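Local coordinates for protein alkyl hydroperoxide reductase AhpD (PDB 6K40) that probably acts as a peroxiredoxin-type antioxidant of the AhpD-like family, helping to remove hydroperoxides during oxidative stress, at residues N65-K70 against V168-M173; E78-A83 against G100-E105. All blocks are in the same frame, centred on the assembly; numbering follows the deposited sequence.

Interaction 1 (N65-K70 against V168-M173)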
loop_
_atom_site.group_PDB
_atom_site.type_symbol
_atom_site.label_atom_id
_atom_site.label_comp_id
_atom_site.label_asym_id
_atom_site.label_seq_id
_atom_site.Cartn_x
_atom_site.Cartn_y
_atom_site.Cartn_z
ATOM N N ASN A 65 -6.971 6.573 21.966
ATOM C CA ASN A 65 -8.305 5.997 21.939
ATOM C C ASN A 65 -9.368 7.083 21.896
ATOM O O ASN A 65 -10.326 6.988 21.120
ATOM C CB ASN A 65 -8.500 5.102 23.162
ATOM C CG ASN A 65 -9.673 4.161 23.017
ATOM O OD1 ASN A 65 -10.162 3.924 21.916
ATOM N ND2 ASN A 65 -10.135 3.620 24.137
ATOM N N LEU A 66 -9.212 8.137 22.712
ATOM C CA LEU A 66 -10.198 9.214 22.673
ATOM C C LEU A 66 -10.225 9.892 21.307
ATOM O O LEU A 66 -11.300 10.210 20.785
ATOM C CB LEU A 66 -9.913 10.235 23.771
ATOM C CG LEU A 66 -10.875 11.424 23.796
ATOM C CD1 LEU A 66 -12.282 10.965 24.142
ATOM C CD2 LEU A 66 -10.395 12.489 24.774
ATOM N N LEU A 67 -9.055 10.094 20.701
ATOM C CA LEU A 67 -8.983 10.870 19.466
ATOM C C LEU A 67 -9.462 10.079 18.253
ATOM O O LEU A 67 -10.185 10.619 17.406
ATOM C CB LEU A 67 -7.552 11.353 19.240
ATOM C CG LEU A 67 -7.308 12.156 17.964
ATOM C CD1 LEU A 67 -7.971 13.521 18.067
ATOM C CD2 LEU A 67 -5.816 12.291 17.696
ATOM N N VAL A 68 -9.085 8.809 18.151
ATOM C CA VAL A 68 -9.249 8.050 16.918
ATOM C C VAL A 68 -10.483 7.156 16.952
ATOM O O VAL A 68 -11.199 7.050 15.955
ATOM C CB VAL A 68 -7.971 7.225 16.648
ATOM C CG1 VAL A 68 -8.155 6.321 15.436
ATOM C CG2 VAL A 68 -6.780 8.150 16.461
ATOM N N ASN A 69 -10.760 6.514 18.085
ATOM C CA ASN A 69 -11.808 5.501 18.150
ATOM C C ASN A 69 -13.119 6.011 18.735
ATOM O O ASN A 69 -14.187 5.694 18.204
ATOM C CB ASN A 69 -11.327 4.300 18.969
ATOM C CG ASN A 69 -10.073 3.679 18.401
ATOM O OD1 ASN A 69 -9.897 3.604 17.185
ATOM N ND2 ASN A 69 -9.188 3.227 19.281
ATOM N N LYS A 70 -13.066 6.778 19.819
ATOM C CA LYS A 70 -14.282 7.204 20.494
ATOM C C LYS A 70 -14.985 8.298 19.693
ATOM O O LYS A 70 -14.498 8.768 18.661
ATOM C CB LYS A 70 -13.963 7.669 21.912
ATOM C CG LYS A 70 -13.696 6.525 22.879
ATOM C CD LYS A 70 -12.690 6.922 23.939
ATOM C CE LYS A 70 -13.185 6.569 25.327
ATOM N NZ LYS A 70 -12.595 7.463 26.364
ATOM N N VAL A 168 -6.560 17.607 12.117
ATOM C CA VAL A 168 -5.143 17.922 12.265
ATOM C C VAL A 168 -4.515 17.029 13.326
ATOM O O VAL A 168 -3.419 16.483 13.134
ATOM C CB VAL A 168 -4.960 19.416 12.595
ATOM C CG1 VAL A 168 -3.514 19.712 12.940
ATOM C CG2 VAL A 168 -5.411 20.274 11.431
ATOM N N GLN A 169 -5.209 16.855 14.454
ATOM C CA GLN A 169 -4.720 15.973 15.505
ATOM C C GLN A 169 -4.547 14.548 15.001
ATOM O O GLN A 169 -3.557 13.890 15.324
ATOM C CB GLN A 169 -5.678 15.995 16.693
ATOM C CG GLN A 169 -5.255 16.903 17.825
ATOM C CD GLN A 169 -6.345 17.059 18.858
ATOM O OE1 GLN A 169 -6.113 16.873 20.051
ATOM N NE2 GLN A 169 -7.546 17.399 18.407
ATOM N N VAL A 170 -5.497 14.054 14.209
ATOM C CA VAL A 170 -5.412 12.675 13.729
ATOM C C VAL A 170 -4.230 12.508 12.777
ATOM O O VAL A 170 -3.459 11.544 12.878
ATOM C CB VAL A 170 -6.741 12.256 13.076
ATOM C CG1 VAL A 170 -6.578 10.946 12.314
ATOM C CG2 VAL A 170 -7.824 12.130 14.138
ATOM N N ILE A 171 -4.069 13.443 11.836
ATOM C CA ILE A 171 -2.951 13.366 10.895
ATOM C C ILE A 171 -1.624 13.375 11.646
ATOM O O ILE A 171 -0.731 12.550 11.389
ATOM C CB ILE A 171 -3.027 14.513 9.870
ATOM C CG1 ILE A 171 -4.256 14.348 8.975
ATOM C CG2 ILE A 171 -1.748 14.567 9.037
ATOM C CD1 ILE A 171 -4.747 15.648 8.357
ATOM N N ALA A 172 -1.481 14.292 12.604
ATOM C CA ALA A 172 -0.225 14.384 13.342
ATOM C C ALA A 172 -0.016 13.166 14.242
ATOM O O ALA A 172 1.113 12.674 14.393
ATOM C CB ALA A 172 -0.204 15.689 14.137
ATOM N N MET A 173 -1.097 12.639 14.821
ATOM C CA MET A 173 -0.991 11.470 15.685
ATOM C C MET A 173 -0.574 10.238 14.902
ATOM O O MET A 173 0.152 9.384 15.422
ATOM C CB MET A 173 -2.330 11.234 16.388
ATOM C CG MET A 173 -2.445 9.943 17.191
ATOM S SD MET A 173 -1.124 9.665 18.388
ATOM C CE MET A 173 -1.058 11.239 19.230
#
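Leu-67 pushes its isobutyl group onto helix 161-184, meeting Gln-169, Val-170 and Met-173. CG lies anti to the backbone N (chi1 179°), which carries both methyls out from helix 54-69. CD1 rests on the CB of Gln-169 at 3.6 Å. CD2 drops beside the backbone, 3.6 Å from the Gln-169 O, and also reaches the CB of Met-173 at 3.9 Å. Behind them the branch point CG of Leu-67 sits 3.9 Å from the CG2 of Val-170. No hydrogen bond crosses; this tight part is aliphatic packing by one residue against one turn.

The side nearer solvent is polar and looser. There the partly exposed Asn-69 gives its ND2 to the OD1 of Asn-65, also partly exposed (2.9 Å), coming in tilted 30° from the carbonyl plane. The last turn of this segment is a wider pi-type turn, Lys-70 N bonding to Asn-65 O. Gln-169, partly exposed, lies at the border, its OE1 bonded to the Tyr-63 hydroxyl.

The axes of 65-69 and 168-173 pass 10.1 Å apart, at 105°, with Val-170 reaching Leu-82 of helix 76-90 and Ile-171 packed on helix 127-141.

Interaction 2 (E78-A83 against G100-E105)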
loop_
_atom_site.group_PDB
_atom_site.type_symbol
_atom_site.label_atom_id
_atom_site.label_comp_id
_atom_site.label_asym_id
_atom_site.label_seq_id
_atom_site.Cartn_x
_atom_site.Cartn_y
_atom_site.Cartn_z
ATOM N N GLU A 78 -13.901 8.678 8.376
ATOM C CA GLU A 78 -13.007 9.773 8.009
ATOM C C GLU A 78 -11.669 9.660 8.729
ATOM O O GLU A 78 -10.607 9.886 8.129
ATOM C CB GLU A 78 -13.674 11.113 8.326
ATOM C CG GLU A 78 -14.517 11.673 7.195
ATOM C CD GLU A 78 -15.662 12.545 7.689
ATOM O OE1 GLU A 78 -15.942 12.534 8.909
ATOM O OE2 GLU A 78 -16.283 13.240 6.854
ATOM N N ARG A 79 -11.699 9.304 10.016
ATOM C CA ARG A 79 -10.457 9.151 10.763
ATOM C C ARG A 79 -9.610 8.026 10.188
ATOM O O ARG A 79 -8.388 8.160 10.065
ATOM C CB ARG A 79 -10.755 8.876 12.235
ATOM C CG ARG A 79 -11.283 10.050 13.022
ATOM C CD ARG A 79 -12.382 9.569 13.936
ATOM N NE ARG A 79 -12.303 10.161 15.260
ATOM C CZ ARG A 79 -13.092 9.820 16.271
ATOM N NH1 ARG A 79 -14.019 8.885 16.107
ATOM N NH2 ARG A 79 -12.951 10.412 17.448
ATOM N N GLU A 80 -10.246 6.911 9.812
ATOM C CA GLU A 80 -9.491 5.808 9.230
ATOM C C GLU A 80 -8.997 6.144 7.831
ATOM O O GLU A 80 -7.933 5.668 7.426
ATOM C CB GLU A 80 -10.337 4.533 9.208
ATOM C CG GLU A 80 -10.780 4.045 10.588
ATOM C CD GLU A 80 -9.622 3.814 11.554
ATOM O OE1 GLU A 80 -8.489 3.551 11.092
ATOM O OE2 GLU A 80 -9.854 3.882 12.782
ATOM N N LEU A 81 -9.731 6.975 7.090
ATOM C CA LEU A 81 -9.236 7.446 5.800
ATOM C C LEU A 81 -7.942 8.231 5.979
ATOM O O LEU A 81 -6.938 7.979 5.293
ATOM C CB LEU A 81 -10.307 8.301 5.122
ATOM C CG LEU A 81 -10.010 8.933 3.764
ATOM C CD1 LEU A 81 -9.992 7.869 2.687
ATOM C CD2 LEU A 81 -11.046 9.999 3.438
ATOM N N LEU A 82 -7.949 9.177 6.921
ATOM C CA LEU A 82 -6.734 9.924 7.234
ATOM C C LEU A 82 -5.607 8.992 7.673
ATOM O O LEU A 82 -4.462 9.118 7.216
ATOM C CB LEU A 82 -7.031 10.965 8.316
ATOM C CG LEU A 82 -8.035 12.056 7.934
ATOM C CD1 LEU A 82 -8.358 12.946 9.126
ATOM C CD2 LEU A 82 -7.508 12.881 6.770
ATOM N N ALA A 83 -5.921 8.047 8.563
ATOM C CA ALA A 83 -4.920 7.107 9.060
ATOM C C ALA A 83 -4.284 6.320 7.923
ATOM O O ALA A 83 -3.060 6.152 7.875
ATOM C CB ALA A 83 -5.564 6.153 10.061
ATOM N N GLY A 100 -6.065 -0.099 7.668
ATOM C CA GLY A 100 -6.747 -0.485 6.449
ATOM C C GLY A 100 -7.886 -1.441 6.728
ATOM O O GLY A 100 -8.953 -1.345 6.120
ATOM N N ALA A 101 -7.674 -2.379 7.656
ATOM C CA ALA A 101 -8.782 -3.213 8.110
ATOM C C ALA A 101 -9.901 -2.352 8.684
ATOM O O ALA A 101 -11.083 -2.549 8.371
ATOM C CB ALA A 101 -8.290 -4.223 9.145
ATOM N N ALA A 102 -9.538 -1.375 9.517
ATOM C CA ALA A 102 -10.546 -0.498 10.110
ATOM C C ALA A 102 -11.297 0.298 9.044
ATOM O O ALA A 102 -12.518 0.475 9.135
ATOM C CB ALA A 102 -9.894 0.441 11.123
ATOM N N LEU A 103 -10.586 0.793 8.029
ATOM C CA LEU A 103 -11.240 1.561 6.974
ATOM C C LEU A 103 -12.143 0.675 6.126
ATOM O O LEU A 103 -13.238 1.096 5.735
ATOM C CB LEU A 103 -10.196 2.260 6.105
ATOM C CG LEU A 103 -10.740 3.036 4.903
ATOM C CD1 LEU A 103 -11.790 4.046 5.342
ATOM C CD2 LEU A 103 -9.608 3.724 4.156
ATOM N N ARG A 104 -11.705 -0.552 5.828
ATOM C CA ARG A 104 -12.570 -1.496 5.130
ATOM C C ARG A 104 -13.846 -1.752 5.918
ATOM O O ARG A 104 -14.939 -1.817 5.344
ATOM C CB ARG A 104 -11.832 -2.814 4.887
ATOM C CG ARG A 104 -10.765 -2.763 3.815
ATOM C CD ARG A 104 -10.368 -4.163 3.378
ATOM N NE ARG A 104 -9.875 -4.977 4.489
ATOM C CZ ARG A 104 -8.612 -4.988 4.906
ATOM N NH1 ARG A 104 -7.706 -4.225 4.309
ATOM N NH2 ARG A 104 -8.251 -5.761 5.921
ATOM N N GLU A 105 -13.724 -1.891 7.239
ATOM C CA GLU A 105 -14.900 -2.133 8.069
ATOM C C GLU A 105 -15.843 -0.934 8.062
ATOM O O GLU A 105 -17.040 -1.075 7.793
ATOM C CB GLU A 105 -14.469 -2.476 9.496
ATOM C CG GLU A 105 -15.617 -2.843 10.422
ATOM C CD GLU A 105 -15.190 -2.924 11.876
ATOM O OE1 GLU A 105 -13.969 -2.993 12.138
ATOM O OE2 GLU A 105 -16.075 -2.914 12.759
#
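The carboxylate of Glu-80 lies flat beneath the methyl of Ala-102, whose CB stands almost directly over CD at 3.4 Å. OE1 of Glu-80 is as near to that CB, also 3.4 Å, and OE2 a little farther at 3.8 Å, so one face of the group is covered by a single methyl. OE1 is hydrogen-bonded to ND1 of His-99, one residue before segment 100-105. The bend at chi2 (-56°) folds the acid across Ala-102. On the far side of the other helix, the Arg-104 guanidinium lays one face, near its rim, on Gly-100 O and Ala-101 CA of its own helix, while NH2 bonds to Gln-195 O.

The two segments belong to an antiparallel helical hairpin, helices 76-90 and 93-107; the axes of segments 78-83 and 100-105 come within 8.7 Å, at 145°. A Cys-Val-Tyr-Cys sequence lies at the start of the second helix. A glutamate, a Cys-X-X-Cys and a histidine with this spacing recall the AhpD active site, where the cysteines are the redox pair and the glutamate and histidine take part in proton transfer; a similar role is plausible here.

Below the acid, CB of Glu-80 meets CA of Leu-103 at 3.8 Å. Leu-103 sends CD1 to within 4.0 Å of Leu-81 N, and its CD2 is 4.4 Å from Leu-81 CD1, a looser aliphatic pair. Helix 110-118 closes over both leucines, through Val-116 on Leu-81 and Ala-113 on Leu-103.

In the fold
Interaction 2 is nested along the chain inside the loop closed by interaction 1, and their centres lie about 12 Å apart, each about 8 Å from the centre of the chain. Helices 54-69 and 76-90 are consecutive, and they join the two contacts directly: Arg-79 NH2 reaches back to Lys-70 O at 2.6 Å, a probable hydrogen bond that ties segment 78-83 to the end of the preceding helix. Val-68 also packs on Glu-80. Helix 76-90 is thus flanked by helices 54-69, 93-107 and 161-184 in this all-helical fold. Glu-80, which may belong to the active site and bonds to His-99, is buried between helices 54-69 and 93-107.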